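Long-range contacts in protein Thf1 (Thermosynechococcus elongatus, PDB 5MJR), which may take part in photosynthetic membrane biogenesis and is linked to the FtsH protease complex of photosystem II repair: residues Trp115-Ile126 with Ala158-Glu166; Glu53-Phe63 with Thr145-Ala153. One frame throughout, in Å; residues are numbered along the deposited sequence. Where two conformers were deposited one is given.

Interaction 1 of 2, residues Trp115-Ile126 with Ala158-Glu166; sequences WQQYQGRPLSQI and AFLQELAGE
An aromatic cluster of Trp115, Tyr118 and Phe159 joins the 3-10 segment and turn before helix 123-131 to the C-terminal end of helix 150-162. Phe159 is the shared member. CZ3 of Trp115 lies over one face of its ring, offset toward the rim, and the two rings meet obliquely, with Trp115 CE3 3.4 Å from Phe159 CD1. Against Tyr118 the roles change: Phe159 turns an edge toward the tyrosine face in an offset edge-to-face pair, planes at 84°, with CE1 near CB and CD2 of Tyr118. With CG swung away from its own backbone N (chi1 160°), the ring also reaches Ile126, whose CG2 meets CZ at the ring edge. Cutting this ring back to an alanine would probably open a gap between Trp115, Tyr118 and Ile126 and take away the ring against which both other aromatics pack. The polar ends of those rings are held by other parts of the chain, Trp115 NE1 by Pro67 O and Tyr118 OH by Ser136 and Leu139.

Beyond the rings, Leu163 CD2 packs 3.7 Å from Ile126 CG1, while its CD1 approaches Leu123. The bend of Glu162 at chi2 (-72°) brings OE1 to Gln119 NE2, 2.7 Å away; the amide is nearly coplanar with the carboxylate and meets the syn lone pair. The backbone around the turn is stitched to the end of the helix and the loop just after it: Ala164 N donates to Arg121 O over 2.7 Å, and Gly120 N to Glu162 O over 2.8 Å. The motif is a type II beta turn, Tyr118-Arg121, with glycine at its third position, whose N-H takes up a carbonyl at the C-terminal end of helix 150-162 beside the aromatic cluster.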
loop_
_atom_site.group_PDB
_atom_site.type_symbol
_atom_site.label_atom_id
_atom_site.label_comp_id
_atom_site.label_asym_id
_atom_site.label_seq_id
_atom_site.Cartn_x
_atom_site.Cartn_y
_atom_site.Cartn_z
ATOM N N TRP A 115 1.758 -11.059 -4.595
ATOM C CA TRP A 115 1.391 -11.587 -3.281
ATOM C C TRP A 115 0.320 -12.667 -3.343
ATOM O O TRP A 115 0.105 -13.376 -2.338
ATOM C CB TRP A 115 1.004 -10.411 -2.396
ATOM C CG TRP A 115 2.085 -9.462 -2.056
ATOM C CD1 TRP A 115 2.438 -8.335 -2.758
ATOM C CD2 TRP A 115 2.935 -9.478 -0.936
ATOM N NE1 TRP A 115 3.429 -7.673 -2.145
ATOM C CE2 TRP A 115 3.790 -8.340 -1.000
ATOM C CE3 TRP A 115 3.111 -10.350 0.122
ATOM C CZ2 TRP A 115 4.744 -8.044 -0.050
ATOM C CZ3 TRP A 115 4.045 -10.095 1.067
ATOM C CH2 TRP A 115 4.889 -8.966 0.965
ATOM N N GLN A 116 -0.388 -12.747 -4.469
ATOM C CA GLN A 116 -1.463 -13.738 -4.580
ATOM C C GLN A 116 -0.961 -15.160 -4.547
ATOM O O GLN A 116 -1.727 -16.086 -4.278
ATOM C CB GLN A 116 -2.297 -13.479 -5.797
ATOM C CG GLN A 116 -3.098 -12.171 -5.694
ATOM C CD GLN A 116 -3.719 -11.715 -6.925
ATOM O OE1 GLN A 116 -3.990 -12.482 -7.806
ATOM N NE2 GLN A 116 -3.948 -10.353 -7.029
ATOM N N GLN A 117 0.357 -15.360 -4.754
ATOM C CA GLN A 117 0.885 -16.714 -4.673
ATOM C C GLN A 117 0.770 -17.262 -3.266
ATOM O O GLN A 117 0.838 -18.474 -3.125
ATOM C CB GLN A 117 2.306 -16.769 -5.086
ATOM C CG GLN A 117 3.233 -16.011 -4.190
ATOM C CD GLN A 117 4.629 -15.946 -4.656
ATOM O OE1 GLN A 117 5.088 -14.894 -5.277
ATOM N NE2 GLN A 117 5.286 -17.023 -4.472
ATOM N N TYR A 118 0.525 -16.449 -2.264
ATOM C CA TYR A 118 0.353 -16.892 -0.855
ATOM C C TYR A 118 -1.057 -17.262 -0.490
ATOM O O TYR A 118 -1.307 -17.613 0.665
ATOM C CB TYR A 118 1.009 -15.918 0.126
ATOM C CG TYR A 118 2.448 -15.630 -0.226
ATOM C CD1 TYR A 118 3.463 -16.552 -0.075
ATOM C CD2 TYR A 118 2.851 -14.373 -0.722
ATOM C CE1 TYR A 118 4.728 -16.310 -0.415
ATOM C CE2 TYR A 118 4.123 -14.131 -1.053
ATOM C CZ TYR A 118 5.107 -15.098 -0.918
ATOM O OH TYR A 118 6.393 -14.800 -1.319
ATOM N N GLN A 119 -1.974 -17.158 -1.474
ATOM C CA GLN A 119 -3.360 -17.393 -1.186
ATOM C C GLN A 119 -3.658 -18.719 -0.458
ATOM O O GLN A 119 -3.125 -19.767 -0.882
ATOM C CB GLN A 119 -4.120 -17.385 -2.521
ATOM C CG GLN A 119 -5.513 -16.788 -2.455
ATOM C CD GLN A 119 -5.980 -16.316 -3.859
ATOM O OE1 GLN A 119 -6.247 -17.195 -4.656
ATOM N NE2 GLN A 119 -5.939 -14.955 -4.198
ATOM N N GLY A 120 -4.404 -18.607 0.677
ATOM C CA GLY A 120 -4.922 -19.780 1.456
ATOM C C GLY A 120 -4.109 -20.294 2.621
ATOM O O GLY A 120 -4.689 -20.892 3.582
ATOM N N ARG A 121 -2.841 -19.920 2.615
ATOM C CA ARG A 121 -1.884 -20.451 3.587
ATOM C C ARG A 121 -2.165 -20.033 4.959
ATOM O O ARG A 121 -2.646 -18.883 5.224
ATOM C CB ARG A 121 -0.449 -20.101 3.215
ATOM C CG ARG A 121 -0.015 -20.583 1.872
ATOM C CD ARG A 121 1.457 -20.244 1.623
ATOM N NE ARG A 121 1.703 -20.250 0.181
ATOM C CZ ARG A 121 2.872 -20.133 -0.414
ATOM N NH1 ARG A 121 4.028 -20.112 0.231
ATOM N NH2 ARG A 121 2.853 -19.974 -1.754
ATOM N N PRO A 122 -1.904 -21.011 5.913
ATOM C CA PRO A 122 -2.021 -20.625 7.261
ATOM C C PRO A 122 -0.827 -19.812 7.646
ATOM O O PRO A 122 0.210 -19.927 7.040
ATOM C CB PRO A 122 -2.076 -22.011 8.020
ATOM C CG PRO A 122 -1.120 -22.830 7.161
ATOM C CD PRO A 122 -1.593 -22.431 5.783
ATOM N N LEU A 123 -1.052 -18.949 8.668
ATOM C CA LEU A 123 0.039 -18.153 9.108
ATOM C C LEU A 123 1.358 -19.029 9.486
ATOM O O LEU A 123 2.498 -18.564 9.238
ATOM C CB LEU A 123 -0.329 -17.354 10.357
ATOM C CG LEU A 123 0.548 -16.273 10.823
ATOM C CD1 LEU A 123 0.828 -15.240 9.794
ATOM C CD2 LEU A 123 0.022 -15.747 12.141
ATOM N N SER A 124 1.155 -20.275 10.009
ATOM C CA SER A 124 2.302 -21.078 10.411
ATOM C C SER A 124 3.287 -21.309 9.244
ATOM O O SER A 124 4.518 -21.338 9.453
ATOM C CB SER A 124 1.813 -22.444 10.908
ATOM O OG SER A 124 1.057 -23.135 9.982
ATOM N N GLN A 125 2.780 -21.497 8.025
ATOM C CA GLN A 125 3.657 -21.725 6.875
ATOM C C GLN A 125 4.437 -20.457 6.471
ATOM O O GLN A 125 5.610 -20.572 6.078
ATOM C CB GLN A 125 2.842 -22.230 5.639
ATOM C CG GLN A 125 2.418 -23.640 5.753
ATOM C CD GLN A 125 1.488 -24.089 4.631
ATOM O OE1 GLN A 125 0.841 -23.246 3.896
ATOM N NE2 GLN A 125 1.395 -25.421 4.490
ATOM N N ILE A 126 3.809 -19.304 6.609
ATOM C CA ILE A 126 4.471 -18.012 6.394
ATOM C C ILE A 126 5.596 -17.833 7.425
ATOM O O ILE A 126 6.730 -17.384 7.091
ATOM C CB ILE A 126 3.421 -16.902 6.479
ATOM C CG1 ILE A 126 2.357 -17.045 5.355
ATOM C CG2 ILE A 126 4.083 -15.540 6.381
ATOM C CD1 ILE A 126 2.877 -17.137 3.965
ATOM N N ALA A 158 -3.169 -6.242 3.462
ATOM C CA ALA A 158 -3.633 -6.875 2.219
ATOM C C ALA A 158 -3.046 -8.231 1.978
ATOM O O ALA A 158 -3.713 -9.142 1.528
ATOM C CB ALA A 158 -3.358 -5.952 1.014
ATOM N N PHE A 159 -1.750 -8.372 2.324
ATOM C CA PHE A 159 -1.164 -9.710 2.280
ATOM C C PHE A 159 -1.829 -10.669 3.227
ATOM O O PHE A 159 -2.148 -11.806 2.809
ATOM C CB PHE A 159 0.331 -9.552 2.608
ATOM C CG PHE A 159 0.993 -10.832 3.064
ATOM C CD1 PHE A 159 0.998 -11.982 2.262
ATOM C CD2 PHE A 159 1.568 -10.943 4.292
ATOM C CE1 PHE A 159 1.603 -13.148 2.689
ATOM C CE2 PHE A 159 2.138 -12.136 4.749
ATOM C CZ PHE A 159 2.131 -13.215 3.943
ATOM N N LEU A 160 -2.071 -10.239 4.438
ATOM C CA LEU A 160 -2.655 -11.137 5.419
ATOM C C LEU A 160 -4.033 -11.580 4.966
ATOM O O LEU A 160 -4.447 -12.719 5.293
ATOM C CB LEU A 160 -2.679 -10.459 6.789
ATOM C CG LEU A 160 -1.350 -10.208 7.448
ATOM C CD1 LEU A 160 -1.515 -9.355 8.662
ATOM C CD2 LEU A 160 -0.541 -11.458 7.680
ATOM N N GLN A 161 -4.748 -10.697 4.287
ATOM C CA GLN A 161 -6.025 -11.074 3.741
ATOM C C GLN A 161 -6.007 -12.246 2.708
ATOM O O GLN A 161 -7.047 -12.867 2.564
ATOM C CB GLN A 161 -6.699 -9.907 3.147
ATOM C CG GLN A 161 -7.217 -8.851 4.092
ATOM C CD GLN A 161 -7.979 -7.719 3.376
ATOM O OE1 GLN A 161 -7.413 -6.912 2.641
ATOM N NE2 GLN A 161 -9.247 -7.667 3.582
ATOM N N GLU A 162 -4.847 -12.480 2.058
ATOM C CA GLU A 162 -4.714 -13.580 1.129
ATOM C C GLU A 162 -4.655 -14.871 1.844
ATOM O O GLU A 162 -4.939 -15.876 1.234
ATOM C CB GLU A 162 -3.394 -13.537 0.317
ATOM C CG GLU A 162 -3.324 -12.390 -0.624
ATOM C CD GLU A 162 -4.208 -12.462 -1.837
ATOM O OE1 GLU A 162 -4.639 -13.560 -2.281
ATOM O OE2 GLU A 162 -4.420 -11.366 -2.329
ATOM N N LEU A 163 -4.158 -14.865 3.067
ATOM C CA LEU A 163 -3.920 -16.104 3.797
ATOM C C LEU A 163 -5.265 -16.722 4.238
ATOM O O LEU A 163 -6.379 -16.246 3.975
ATOM C CB LEU A 163 -3.005 -15.824 5.042
ATOM C CG LEU A 163 -1.674 -15.193 4.728
ATOM C CD1 LEU A 163 -0.921 -14.980 5.983
ATOM C CD2 LEU A 163 -0.860 -16.004 3.759
ATOM N N ALA A 164 -5.148 -17.842 4.838
ATOM C CA ALA A 164 -6.296 -18.431 5.538
ATOM C C ALA A 164 -7.273 -17.264 6.135
ATOM O O ALA A 164 -6.769 -16.278 6.818
ATOM C CB ALA A 164 -5.747 -19.105 6.591
ATOM N N GLY A 165 -8.582 -17.291 5.935
ATOM C CA GLY A 165 -9.400 -16.269 6.536
ATOM C C GLY A 165 -9.247 -16.016 8.042
ATOM O O GLY A 165 -9.465 -14.935 8.526
ATOM N N GLU A 166 -8.835 -17.064 8.757
ATOM C CA GLU A 166 -8.538 -16.816 10.145
ATOM C C GLU A 166 -7.704 -15.645 10.509
ATOM O O GLU A 166 -7.732 -15.096 11.689
ATOM C CB GLU A 166 -8.109 -18.104 10.897
#

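Interaction 2 of 2, residues Glu53-Phe63 with Thr145-Ala153; sequences EIHLLRVNVDF and TGKYSRLHA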
loop_
_atom_site.group_PDB
_atom_site.type_symbol
_atom_site.label_atom_id
_atom_site.label_comp_id
_atom_site.label_asym_id
_atom_site.label_seq_id
_atom_site.Cartn_x
_atom_site.Cartn_y
_atom_site.Cartn_z
ATOM N N GLU A 53 2.194 12.170 -0.186
ATOM C CA GLU A 53 2.760 11.115 0.678
ATOM C C GLU A 53 3.825 10.328 -0.054
ATOM O O GLU A 53 4.922 10.115 0.525
ATOM C CB GLU A 53 1.574 10.209 1.136
ATOM C CG GLU A 53 2.006 9.121 2.075
ATOM C CD GLU A 53 0.866 8.258 2.539
ATOM O OE1 GLU A 53 -0.201 8.223 1.845
ATOM O OE2 GLU A 53 1.010 7.570 3.585
ATOM N N ILE A 54 3.602 9.918 -1.276
ATOM C CA ILE A 54 4.565 9.136 -2.021
ATOM C C ILE A 54 5.776 9.983 -2.330
ATOM O O ILE A 54 6.893 9.549 -2.263
ATOM C CB ILE A 54 3.923 8.530 -3.287
ATOM C CG1 ILE A 54 2.813 7.535 -2.915
ATOM C CG2 ILE A 54 4.981 7.939 -4.172
ATOM C CD1 ILE A 54 1.995 7.055 -4.048
ATOM N N HIS A 55 5.525 11.277 -2.738
ATOM C CA HIS A 55 6.653 12.139 -3.112
ATOM C C HIS A 55 7.610 12.247 -1.886
ATOM O O HIS A 55 8.821 12.183 -2.017
ATOM C CB HIS A 55 6.094 13.502 -3.519
ATOM C CG HIS A 55 7.143 14.435 -3.919
ATOM N ND1 HIS A 55 7.394 14.743 -5.245
ATOM C CD2 HIS A 55 7.994 15.168 -3.166
ATOM C CE1 HIS A 55 8.395 15.616 -5.267
ATOM N NE2 HIS A 55 8.813 15.874 -4.023
ATOM N N LEU A 56 7.052 12.520 -0.712
ATOM C CA LEU A 56 7.862 12.730 0.484
ATOM C C LEU A 56 8.639 11.467 0.894
ATOM O O LEU A 56 9.744 11.562 1.425
ATOM C CB LEU A 56 7.065 13.287 1.583
ATOM C CG LEU A 56 6.474 14.695 1.327
ATOM C CD1 LEU A 56 5.648 15.022 2.543
ATOM C CD2 LEU A 56 7.649 15.692 1.075
ATOM N N LEU A 57 8.067 10.312 0.605
ATOM C CA LEU A 57 8.858 9.057 0.780
ATOM C C LEU A 57 10.040 9.002 -0.225
ATOM O O LEU A 57 11.171 8.687 0.190
ATOM C CB LEU A 57 7.968 7.877 0.610
ATOM C CG LEU A 57 7.001 7.640 1.768
ATOM C CD1 LEU A 57 5.982 6.574 1.417
ATOM C CD2 LEU A 57 7.772 7.228 3.031
ATOM N N ARG A 58 9.775 9.307 -1.495
ATOM C CA ARG A 58 10.846 9.163 -2.488
ATOM C C ARG A 58 12.025 10.091 -2.153
ATOM O O ARG A 58 13.186 9.722 -2.446
ATOM C CB ARG A 58 10.294 9.490 -3.870
ATOM C CG ARG A 58 9.388 8.376 -4.395
ATOM C CD ARG A 58 8.899 8.593 -5.853
ATOM N NE ARG A 58 8.237 9.874 -6.058
ATOM C CZ ARG A 58 8.668 10.920 -6.798
ATOM N NH1 ARG A 58 9.843 10.805 -7.551
ATOM N NH2 ARG A 58 7.796 12.060 -6.806
ATOM N N VAL A 59 11.767 11.277 -1.595
ATOM C CA VAL A 59 12.838 12.193 -1.308
ATOM C C VAL A 59 13.611 11.785 -0.046
ATOM O O VAL A 59 14.634 12.331 0.250
ATOM C CB VAL A 59 12.463 13.674 -1.363
ATOM C CG1 VAL A 59 11.832 14.045 -2.644
ATOM C CG2 VAL A 59 11.593 13.989 -0.282
ATOM N N ASN A 60 13.102 10.833 0.708
ATOM C CA ASN A 60 13.736 10.391 1.963
ATOM C C ASN A 60 14.826 9.412 1.619
ATOM O O ASN A 60 14.615 8.375 1.010
ATOM C CB ASN A 60 12.693 9.723 2.852
ATOM C CG ASN A 60 13.175 9.407 4.256
ATOM O OD1 ASN A 60 14.219 8.834 4.430
ATOM N ND2 ASN A 60 12.462 9.886 5.260
ATOM N N VAL A 61 16.054 9.757 2.023
ATOM C CA VAL A 61 17.229 8.964 1.735
ATOM C C VAL A 61 17.218 7.524 2.300
ATOM O O VAL A 61 17.947 6.622 1.817
ATOM C CB VAL A 61 18.485 9.650 2.238
ATOM C CG1 VAL A 61 18.530 9.740 3.763
ATOM C CG2 VAL A 61 19.836 9.186 1.675
ATOM N N ASP A 62 16.358 7.329 3.311
ATOM C CA ASP A 62 16.232 6.036 3.911
ATOM C C ASP A 62 15.090 5.184 3.308
ATOM O O ASP A 62 14.907 4.037 3.694
ATOM C CB ASP A 62 16.020 6.156 5.457
ATOM C CG ASP A 62 17.278 6.548 6.228
ATOM O OD1 ASP A 62 18.428 6.208 5.782
ATOM O OD2 ASP A 62 17.076 7.272 7.219
ATOM N N PHE A 63 14.338 5.733 2.373
ATOM C CA PHE A 63 13.256 4.956 1.769
ATOM C C PHE A 63 13.768 4.184 0.534
ATOM O O PHE A 63 14.478 4.732 -0.328
ATOM C CB PHE A 63 12.138 5.907 1.307
ATOM C CG PHE A 63 11.037 5.218 0.565
ATOM C CD1 PHE A 63 10.092 4.428 1.218
ATOM C CD2 PHE A 63 10.936 5.326 -0.816
ATOM C CE1 PHE A 63 9.095 3.781 0.491
ATOM C CE2 PHE A 63 9.922 4.611 -1.490
ATOM C CZ PHE A 63 9.029 3.848 -0.863
ATOM N N THR A 145 13.611 -2.872 6.338
ATOM C CA THR A 145 14.515 -1.935 7.042
ATOM C C THR A 145 14.452 -0.578 6.300
ATOM O O THR A 145 14.031 -0.510 5.188
ATOM C CB THR A 145 15.914 -2.578 7.146
ATOM O OG1 THR A 145 16.545 -2.621 5.855
ATOM C CG2 THR A 145 15.794 -4.010 7.715
ATOM N N GLY A 146 14.977 0.468 6.863
ATOM C CA GLY A 146 14.748 1.724 6.237
ATOM C C GLY A 146 13.344 2.229 6.488
ATOM O O GLY A 146 12.539 1.734 7.273
ATOM N N LYS A 147 13.046 3.341 5.851
ATOM C CA LYS A 147 11.926 4.255 6.248
ATOM C C LYS A 147 10.594 3.489 6.146
ATOM O O LYS A 147 10.261 2.908 5.123
ATOM C CB LYS A 147 11.903 5.437 5.298
ATOM C CG LYS A 147 10.718 6.362 5.471
ATOM C CD LYS A 147 10.716 7.083 6.760
ATOM C CE LYS A 147 9.549 8.059 6.855
ATOM N NZ LYS A 147 9.564 8.693 8.186
ATOM N N TYR A 148 9.875 3.543 7.254
ATOM C CA TYR A 148 8.551 2.991 7.364
ATOM C C TYR A 148 7.462 4.028 7.038
ATOM O O TYR A 148 7.554 5.178 7.496
ATOM C CB TYR A 148 8.337 2.476 8.792
ATOM C CG TYR A 148 6.894 2.113 9.134
ATOM C CD1 TYR A 148 6.355 0.910 8.804
ATOM C CD2 TYR A 148 6.058 3.046 9.742
ATOM C CE1 TYR A 148 5.046 0.623 9.035
ATOM C CE2 TYR A 148 4.713 2.788 9.996
ATOM C CZ TYR A 148 4.208 1.568 9.668
ATOM O OH TYR A 148 2.916 1.262 9.915
ATOM N N SER A 149 6.468 3.569 6.294
ATOM C CA SER A 149 5.247 4.326 5.956
ATOM C C SER A 149 4.043 3.555 6.448
ATOM O O SER A 149 4.005 2.304 6.374
ATOM C CB SER A 149 5.206 4.458 4.412
ATOM O OG SER A 149 3.958 5.028 3.955
ATOM N N ARG A 150 2.962 4.278 6.735
ATOM C CA ARG A 150 1.666 3.600 6.922
ATOM C C ARG A 150 1.275 2.776 5.746
ATOM O O ARG A 150 0.517 1.829 5.854
ATOM C CB ARG A 150 0.589 4.663 7.269
ATOM C CG ARG A 150 0.265 5.575 6.167
ATOM C CD ARG A 150 -0.999 5.137 5.430
ATOM N NE ARG A 150 -1.230 5.941 4.248
ATOM C CZ ARG A 150 -2.347 5.915 3.523
ATOM N NH1 ARG A 150 -3.364 5.090 3.849
ATOM N NH2 ARG A 150 -2.374 6.608 2.397
ATOM N N LEU A 151 1.763 3.151 4.532
ATOM C CA LEU A 151 1.510 2.292 3.368
ATOM C C LEU A 151 2.058 0.885 3.500
ATOM O O LEU A 151 1.467 -0.031 2.928
ATOM C CB LEU A 151 1.961 3.005 2.075
ATOM C CG LEU A 151 1.221 4.270 1.659
ATOM C CD1 LEU A 151 2.022 5.080 0.688
ATOM C CD2 LEU A 151 -0.117 3.871 1.139
ATOM N N HIS A 152 3.158 0.733 4.228
ATOM C CA HIS A 152 3.641 -0.628 4.428
ATOM C C HIS A 152 2.720 -1.412 5.380
ATOM O O HIS A 152 2.537 -2.612 5.177
ATOM C CB HIS A 152 4.996 -0.532 5.112
ATOM C CG HIS A 152 6.059 0.044 4.245
ATOM N ND1 HIS A 152 6.721 1.183 4.625
ATOM C CD2 HIS A 152 6.577 -0.392 3.070
ATOM C CE1 HIS A 152 7.639 1.398 3.661
ATOM N NE2 HIS A 152 7.557 0.475 2.687
ATOM N N ALA A 153 2.056 -0.739 6.324
ATOM C CA ALA A 153 1.009 -1.356 7.149
ATOM C C ALA A 153 -0.191 -1.821 6.331
ATOM O O ALA A 153 -0.686 -2.890 6.460
ATOM C CB ALA A 153 0.551 -0.483 8.302
HETATM O O HOH W 1 3.554 7.577 4.500
HETATM O O HOH W 2 12.317 9.882 8.360
#
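Past helix 41-58 the chain folds into a type I turn, Asn60-Phe63, and runs close to the extended lead-in to helix 150-162; Phe63 and Lys147 have their CA atoms 4.7 Å apart. Lys147 N donates to Asp62 O (2.9 Å), and Asn60 OD1 accepts from Asp62 N in an Asx turn.

At the other end of the contact, Glu53 and Arg150 form a side-on salt bridge. Glu53 stretches out fully (chi1 -178°, chi2 179°), and its OE1 and OE2 take NH2 and NE of Arg150 on their syn lone pairs, each at 2.8 Å. The bonds are almost straight and the carboxylate and guanidinium planes only 2° apart, so the pair of bonds fixes the rotation of both groups. Glu53 OE2 also receives a water that sits 2.6 Å from Ser149 OG. Between these polar ends, Leu57 CD1 lies 3.6 Å from Ser149 OG and also approaches Leu151 CD1, while Leu57 CD2 faces Lys147 CG. Ser149 OG accepts from Leu151 N, and His152 ND1 from Ser149 N: Ser149, the N-cap residue of helix 150-162, and His152 form a capping box.

In the fold
From the N terminus, after helix 24-34, comes helix 41-58, and its end with the following turn, 53-63, waits through some 81 residues before 145-153 returns to close interaction 2. Within that long loop, helices 67-80, 90-100 and 105-113 pass and the chain reaches 115-126, which opens interaction 1; that contact closes only at 158-166, after interaction 2 is complete. The two loops therefore cross rather than nest. Both closures involve helix 150-162, interaction 2 at its start and the chain leading into it, interaction 1 at its end, with centres about 25 Å apart on opposite sides of the chain's centre. One helix thus ties helix 41-58 to the turn leading into helix 123-131.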